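Long-range contact in putative extracellular solute-binding protein (Bordetella bronchiseptica, PDB 4P56), which binds mandelate and probably delivers it in the periplasm to a TRAP-type membrane transporter: residues A[28-41]-A[84-96]. Numbering follows the deposited sequence.
Sequences ELTLSSWLPPTHAV and LVDVTFVSHAYYP. With RMN ((R)-mandelic acid), chain D.
Two backbone amides converge on Thr30 O: Val87 N at 2.9 Å and, more weakly, Asp86 N. Asp86 N also reaches Thr30 OG1 (3.2 Å); a chi1 of 54° sets this hydroxyl between its own backbone N and carbonyl carbon, turned to the amide. The carboxylate of Asp86 answers, OD2 taking Thr30 N at 2.9 Å through its anti lone pair. Beyond the single parallel bridge of Leu31 with Val87 the chains stay tied: Ser32 N donates to Val87 O, and Thr88 OG1 gives a 2.8 Å bond to Ser32 O. Trp34 then lays its indole against strand 87-91 at Phe89, where NE1 donates to Phe89 O, close to the ring plane (2.9 Å, 161° at the hydrogen). This bond, with an aromatic neighbour over each face, helps fix the rotation of the indole. Phe89 CE2 lies over one indole face, 3.3 Å from Trp34 CE2, with the rings inclined at 34°; Tyr94 CE2 covers the opposite face. Val41 CG1 sits squarely over the Phe89 ring in a CH-pi contact, while Ser33 OG meets the ring's edge. Tyr94 OH donates to mandelate O12 at 2.7 Å, and Trp34 turns its edge to the ligand's phenyl ring. Arg170 and Asp236 also hydrogen-bond the ligand. Trp34 and Tyr94 thus line the mandelate pocket of this family 7 TRAP solute-binding protein, with Phe89 behind the indole as a second shell.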
loop_
_atom_site.group_PDB
_atom_site.type_symbol
_atom_site.label_atom_id
_atom_site.label_comp_id
_atom_site.label_asym_id
_atom_site.label_seq_id
_atom_site.Cartn_x
_atom_site.Cartn_y
_atom_site.Cartn_z
ATOM N N GLU A 28 7.732 1.088 -26.372
ATOM C CA GLU A 28 7.749 2.053 -25.300
ATOM C C GLU A 28 6.416 1.934 -24.565
ATOM O O GLU A 28 5.360 2.124 -25.145
ATOM C CB GLU A 28 7.927 3.450 -25.891
ATOM C CG GLU A 28 8.283 4.490 -24.884
ATOM C CD GLU A 28 8.744 5.779 -25.533
ATOM O OE1 GLU A 28 8.128 6.201 -26.529
ATOM O OE2 GLU A 28 9.713 6.382 -25.034
ATOM N N LEU A 29 6.471 1.583 -23.295
ATOM C CA LEU A 29 5.280 1.435 -22.511
ATOM C C LEU A 29 4.986 2.738 -21.787
ATOM O O LEU A 29 5.833 3.246 -21.033
ATOM C CB LEU A 29 5.484 0.303 -21.520
ATOM C CG LEU A 29 5.683 -1.082 -22.155
ATOM C CD1 LEU A 29 6.203 -2.077 -21.098
ATOM C CD2 LEU A 29 4.387 -1.590 -22.768
ATOM N N THR A 30 3.802 3.285 -21.962
ATOM C CA THR A 30 3.499 4.493 -21.227
ATOM C C THR A 30 3.091 4.117 -19.795
ATOM O O THR A 30 2.446 3.083 -19.565
ATOM C CB THR A 30 2.392 5.320 -21.898
ATOM O OG1 THR A 30 1.221 4.511 -22.114
ATOM C CG2 THR A 30 2.886 5.861 -23.245
ATOM N N LEU A 31 3.470 4.982 -18.858
ATOM C CA LEU A 31 3.234 4.823 -17.439
ATOM C C LEU A 31 2.551 6.082 -16.901
ATOM O O LEU A 31 3.053 7.175 -17.093
ATOM C CB LEU A 31 4.578 4.619 -16.736
ATOM C CG LEU A 31 4.571 4.767 -15.226
ATOM C CD1 LEU A 31 3.748 3.668 -14.550
ATOM C CD2 LEU A 31 6.033 4.753 -14.736
ATOM N N SER A 32 1.399 5.946 -16.246
ATOM C CA SER A 32 0.799 7.082 -15.558
ATOM C C SER A 32 0.953 6.916 -14.055
ATOM O O SER A 32 0.747 5.830 -13.530
ATOM C CB SER A 32 -0.695 7.237 -15.879
ATOM O OG SER A 32 -1.234 8.420 -15.296
ATOM N N SER A 33 1.300 8.004 -13.377
ATOM C CA SER A 33 1.382 8.015 -11.919
ATOM C C SER A 33 0.464 9.061 -11.284
ATOM O O SER A 33 0.376 10.203 -11.767
ATOM C CB SER A 33 2.808 8.331 -11.507
ATOM O OG SER A 33 2.839 8.620 -10.131
ATOM N N TRP A 34 -0.212 8.677 -10.208
ATOM C CA TRP A 34 -1.079 9.602 -9.486
ATOM C C TRP A 34 -0.358 10.140 -8.245
ATOM O O TRP A 34 -0.950 10.833 -7.429
ATOM C CB TRP A 34 -2.413 8.943 -9.120
ATOM C CG TRP A 34 -2.343 7.515 -8.592
ATOM C CD1 TRP A 34 -2.335 6.374 -9.333
ATOM C CD2 TRP A 34 -2.261 7.089 -7.215
ATOM N NE1 TRP A 34 -2.272 5.270 -8.522
ATOM C CE2 TRP A 34 -2.229 5.686 -7.214
ATOM C CE3 TRP A 34 -2.212 7.765 -5.993
ATOM C CZ2 TRP A 34 -2.139 4.930 -6.034
ATOM C CZ3 TRP A 34 -2.128 7.019 -4.822
ATOM C CH2 TRP A 34 -2.082 5.622 -4.851
ATOM N N LEU A 35 0.935 9.809 -8.128
ATOM C CA LEU A 35 1.819 10.383 -7.105
ATOM C C LEU A 35 2.846 11.321 -7.734
ATOM O O LEU A 35 3.212 11.144 -8.883
ATOM C CB LEU A 35 2.554 9.271 -6.383
ATOM C CG LEU A 35 1.644 8.371 -5.537
ATOM C CD1 LEU A 35 2.427 7.187 -4.935
ATOM C CD2 LEU A 35 0.980 9.204 -4.429
ATOM N N PRO A 36 3.331 12.303 -6.969
ATOM C CA PRO A 36 4.377 13.193 -7.478
ATOM C C PRO A 36 5.578 12.376 -7.926
ATOM O O PRO A 36 5.824 11.314 -7.347
ATOM C CB PRO A 36 4.768 14.018 -6.250
ATOM C CG PRO A 36 3.683 13.871 -5.306
ATOM C CD PRO A 36 3.038 12.556 -5.549
ATOM N N PRO A 37 6.333 12.874 -8.910
ATOM C CA PRO A 37 7.481 12.122 -9.440
ATOM C C PRO A 37 8.608 11.973 -8.421
ATOM O O PRO A 37 9.449 11.086 -8.567
ATOM C CB PRO A 37 7.970 12.974 -10.625
ATOM C CG PRO A 37 7.000 14.072 -10.814
ATOM C CD PRO A 37 6.170 14.185 -9.562
ATOM N N THR A 38 8.614 12.826 -7.402
ATOM C CA THR A 38 9.616 12.748 -6.341
ATOM C C THR A 38 9.259 11.674 -5.277
ATOM O O THR A 38 10.100 11.291 -4.462
ATOM C CB THR A 38 9.758 14.124 -5.675
ATOM O OG1 THR A 38 8.455 14.668 -5.449
ATOM C CG2 THR A 38 10.513 15.078 -6.591
ATOM N N HIS A 39 8.021 11.181 -5.282
ATOM C CA HIS A 39 7.619 10.162 -4.305
ATOM C C HIS A 39 8.420 8.865 -4.438
ATOM O O HIS A 39 8.835 8.487 -5.531
ATOM C CB HIS A 39 6.123 9.845 -4.406
ATOM C CG HIS A 39 5.600 9.062 -3.240
ATOM N ND1 HIS A 39 5.618 7.689 -3.203
ATOM C CD2 HIS A 39 5.085 9.461 -2.053
ATOM C CE1 HIS A 39 5.097 7.271 -2.062
ATOM N NE2 HIS A 39 4.769 8.329 -1.342
ATOM N N ALA A 40 8.636 8.182 -3.323
ATOM C CA ALA A 40 9.367 6.913 -3.336
ATOM C C ALA A 40 8.934 5.957 -4.460
ATOM O O ALA A 40 9.764 5.357 -5.153
ATOM C CB ALA A 40 9.189 6.222 -2.039
ATOM N N VAL A 41 7.638 5.722 -4.533
ATOM C CA VAL A 41 7.058 4.859 -5.544
ATOM C C VAL A 41 7.526 5.182 -6.960
ATOM O O VAL A 41 7.748 4.277 -7.763
ATOM C CB VAL A 41 5.534 4.931 -5.521
ATOM C CG1 VAL A 41 4.967 4.070 -6.641
ATOM C CG2 VAL A 41 5.006 4.446 -4.180
ATOM N N LEU A 84 -5.686 3.222 -22.339
ATOM C CA LEU A 84 -5.311 4.637 -22.293
ATOM C C LEU A 84 -3.846 4.801 -21.927
ATOM O O LEU A 84 -3.145 5.701 -22.443
ATOM C CB LEU A 84 -6.199 5.388 -21.289
ATOM C CG LEU A 84 -5.906 6.880 -21.068
ATOM C CD1 LEU A 84 -6.065 7.676 -22.396
ATOM C CD2 LEU A 84 -6.833 7.377 -19.995
ATOM N N VAL A 85 -3.363 3.922 -21.054
ATOM C CA VAL A 85 -1.932 3.849 -20.731
ATOM C C VAL A 85 -1.572 2.399 -20.578
ATOM O O VAL A 85 -2.457 1.550 -20.392
ATOM C CB VAL A 85 -1.559 4.597 -19.410
ATOM C CG1 VAL A 85 -1.887 6.081 -19.543
ATOM C CG2 VAL A 85 -2.264 3.981 -18.205
ATOM N N ASP A 86 -0.276 2.092 -20.646
ATOM C CA ASP A 86 0.153 0.709 -20.682
ATOM C C ASP A 86 0.383 0.118 -19.279
ATOM O O ASP A 86 0.085 -1.055 -19.061
ATOM C CB ASP A 86 1.445 0.560 -21.482
ATOM C CG ASP A 86 1.250 0.812 -22.975
ATOM O OD1 ASP A 86 0.283 0.264 -23.552
ATOM O OD2 ASP A 86 2.055 1.575 -23.561
ATOM N N VAL A 87 0.909 0.927 -18.365
ATOM C CA VAL A 87 1.334 0.465 -17.052
ATOM C C VAL A 87 0.950 1.466 -15.972
ATOM O O VAL A 87 1.003 2.673 -16.179
ATOM C CB VAL A 87 2.872 0.271 -17.018
ATOM C CG1 VAL A 87 3.370 -0.111 -15.627
ATOM C CG2 VAL A 87 3.285 -0.768 -18.095
ATOM N N THR A 88 0.533 0.963 -14.820
ATOM C CA THR A 88 0.383 1.832 -13.681
ATOM C C THR A 88 0.466 1.056 -12.382
ATOM O O THR A 88 0.660 -0.148 -12.396
ATOM C CB THR A 88 -0.955 2.595 -13.712
ATOM O OG1 THR A 88 -0.855 3.701 -12.830
ATOM C CG2 THR A 88 -2.082 1.703 -13.269
ATOM N N PHE A 89 0.309 1.777 -11.273
ATOM C CA PHE A 89 0.104 1.148 -9.960
ATOM C C PHE A 89 -1.235 1.586 -9.387
ATOM O O PHE A 89 -1.691 2.709 -9.638
ATOM C CB PHE A 89 1.228 1.511 -8.994
ATOM C CG PHE A 89 1.383 2.984 -8.783
ATOM C CD1 PHE A 89 2.055 3.769 -9.704
ATOM C CD2 PHE A 89 0.852 3.587 -7.661
ATOM C CE1 PHE A 89 2.192 5.149 -9.522
ATOM C CE2 PHE A 89 0.989 4.976 -7.468
ATOM C CZ PHE A 89 1.664 5.740 -8.381
ATOM N N VAL A 90 -1.879 0.694 -8.641
ATOM C CA VAL A 90 -3.187 1.006 -8.080
ATOM C C VAL A 90 -3.190 0.586 -6.632
ATOM O O VAL A 90 -2.558 -0.405 -6.282
ATOM C CB VAL A 90 -4.329 0.257 -8.826
ATOM C CG1 VAL A 90 -4.464 0.745 -10.253
ATOM C CG2 VAL A 90 -4.106 -1.248 -8.794
ATOM N N SER A 91 -3.901 1.334 -5.795
ATOM C CA SER A 91 -4.023 0.947 -4.408
ATOM C C SER A 91 -5.248 0.064 -4.214
ATOM O O SER A 91 -6.337 0.425 -4.599
ATOM C CB SER A 91 -4.150 2.146 -3.471
ATOM O OG SER A 91 -4.499 1.663 -2.170
ATOM N N HIS A 92 -5.044 -1.063 -3.553
ATOM C CA HIS A 92 -6.121 -1.993 -3.291
ATOM C C HIS A 92 -7.176 -1.400 -2.388
ATOM O O HIS A 92 -8.323 -1.831 -2.406
ATOM C CB HIS A 92 -5.541 -3.261 -2.703
ATOM C CG HIS A 92 -4.848 -4.067 -3.737
ATOM N ND1 HIS A 92 -3.624 -4.667 -3.535
ATOM C CD2 HIS A 92 -5.223 -4.386 -4.988
ATOM C CE1 HIS A 92 -3.259 -5.298 -4.633
ATOM N NE2 HIS A 92 -4.221 -5.149 -5.533
ATOM N N ALA A 93 -6.793 -0.379 -1.642
ATOM C CA ALA A 93 -7.741 0.346 -0.802
ATOM C C ALA A 93 -8.769 1.176 -1.587
ATOM O O ALA A 93 -9.803 1.560 -1.042
ATOM C CB ALA A 93 -6.968 1.275 0.186
ATOM N N TYR A 94 -8.485 1.501 -2.836
ATOM C CA TYR A 94 -9.274 2.496 -3.541
ATOM C C TYR A 94 -10.489 1.881 -4.251
ATOM O O TYR A 94 -11.214 2.600 -4.924
ATOM C CB TYR A 94 -8.389 3.217 -4.549
ATOM C CG TYR A 94 -7.341 4.076 -3.895
ATOM C CD1 TYR A 94 -7.239 4.162 -2.479
ATOM C CD2 TYR A 94 -6.458 4.811 -4.661
ATOM C CE1 TYR A 94 -6.255 4.951 -1.894
ATOM C CE2 TYR A 94 -5.476 5.612 -4.069
ATOM C CZ TYR A 94 -5.382 5.656 -2.694
ATOM O OH TYR A 94 -4.408 6.472 -2.194
ATOM N N TYR A 95 -10.692 0.574 -4.101
ATOM C CA TYR A 95 -11.801 -0.129 -4.802
ATOM C C TYR A 95 -12.665 -0.946 -3.856
ATOM O O TYR A 95 -12.506 -2.152 -3.746
ATOM C CB TYR A 95 -11.247 -1.030 -5.917
ATOM C CG TYR A 95 -10.280 -0.272 -6.770
ATOM C CD1 TYR A 95 -10.718 0.398 -7.888
ATOM C CD2 TYR A 95 -8.936 -0.217 -6.443
ATOM C CE1 TYR A 95 -9.819 1.138 -8.682
ATOM C CE2 TYR A 95 -8.034 0.502 -7.212
ATOM C CZ TYR A 95 -8.480 1.162 -8.325
ATOM O OH TYR A 95 -7.589 1.888 -9.072
ATOM N N PRO A 96 -13.607 -0.287 -3.193
ATOM C CA PRO A 96 -14.472 -0.931 -2.193
ATOM C C PRO A 96 -15.100 -2.179 -2.748
ATOM O O PRO A 96 -15.746 -2.076 -3.800
ATOM C CB PRO A 96 -15.554 0.110 -1.941
ATOM C CG PRO A 96 -14.913 1.390 -2.265
ATOM C CD PRO A 96 -13.983 1.105 -3.422
HETATM C C1 RMN D . -1.121 5.366 0.175
HETATM C C2 RMN D . -0.844 5.706 -1.140
HETATM C C3 RMN D . 0.326 6.369 -1.466
HETATM C C4 RMN D . 1.218 6.738 -0.474
HETATM C C5 RMN D . 0.940 6.410 0.850
HETATM C C6 RMN D . -0.224 5.725 1.162
HETATM C C7 RMN D . -2.403 4.661 0.527
HETATM C C10 RMN D . -3.325 5.644 1.185
HETATM O O8 RMN D . -2.226 3.647 1.440
HETATM O O11 RMN D . -3.322 5.832 2.450
HETATM O O12 RMN D . -4.087 6.350 0.458
#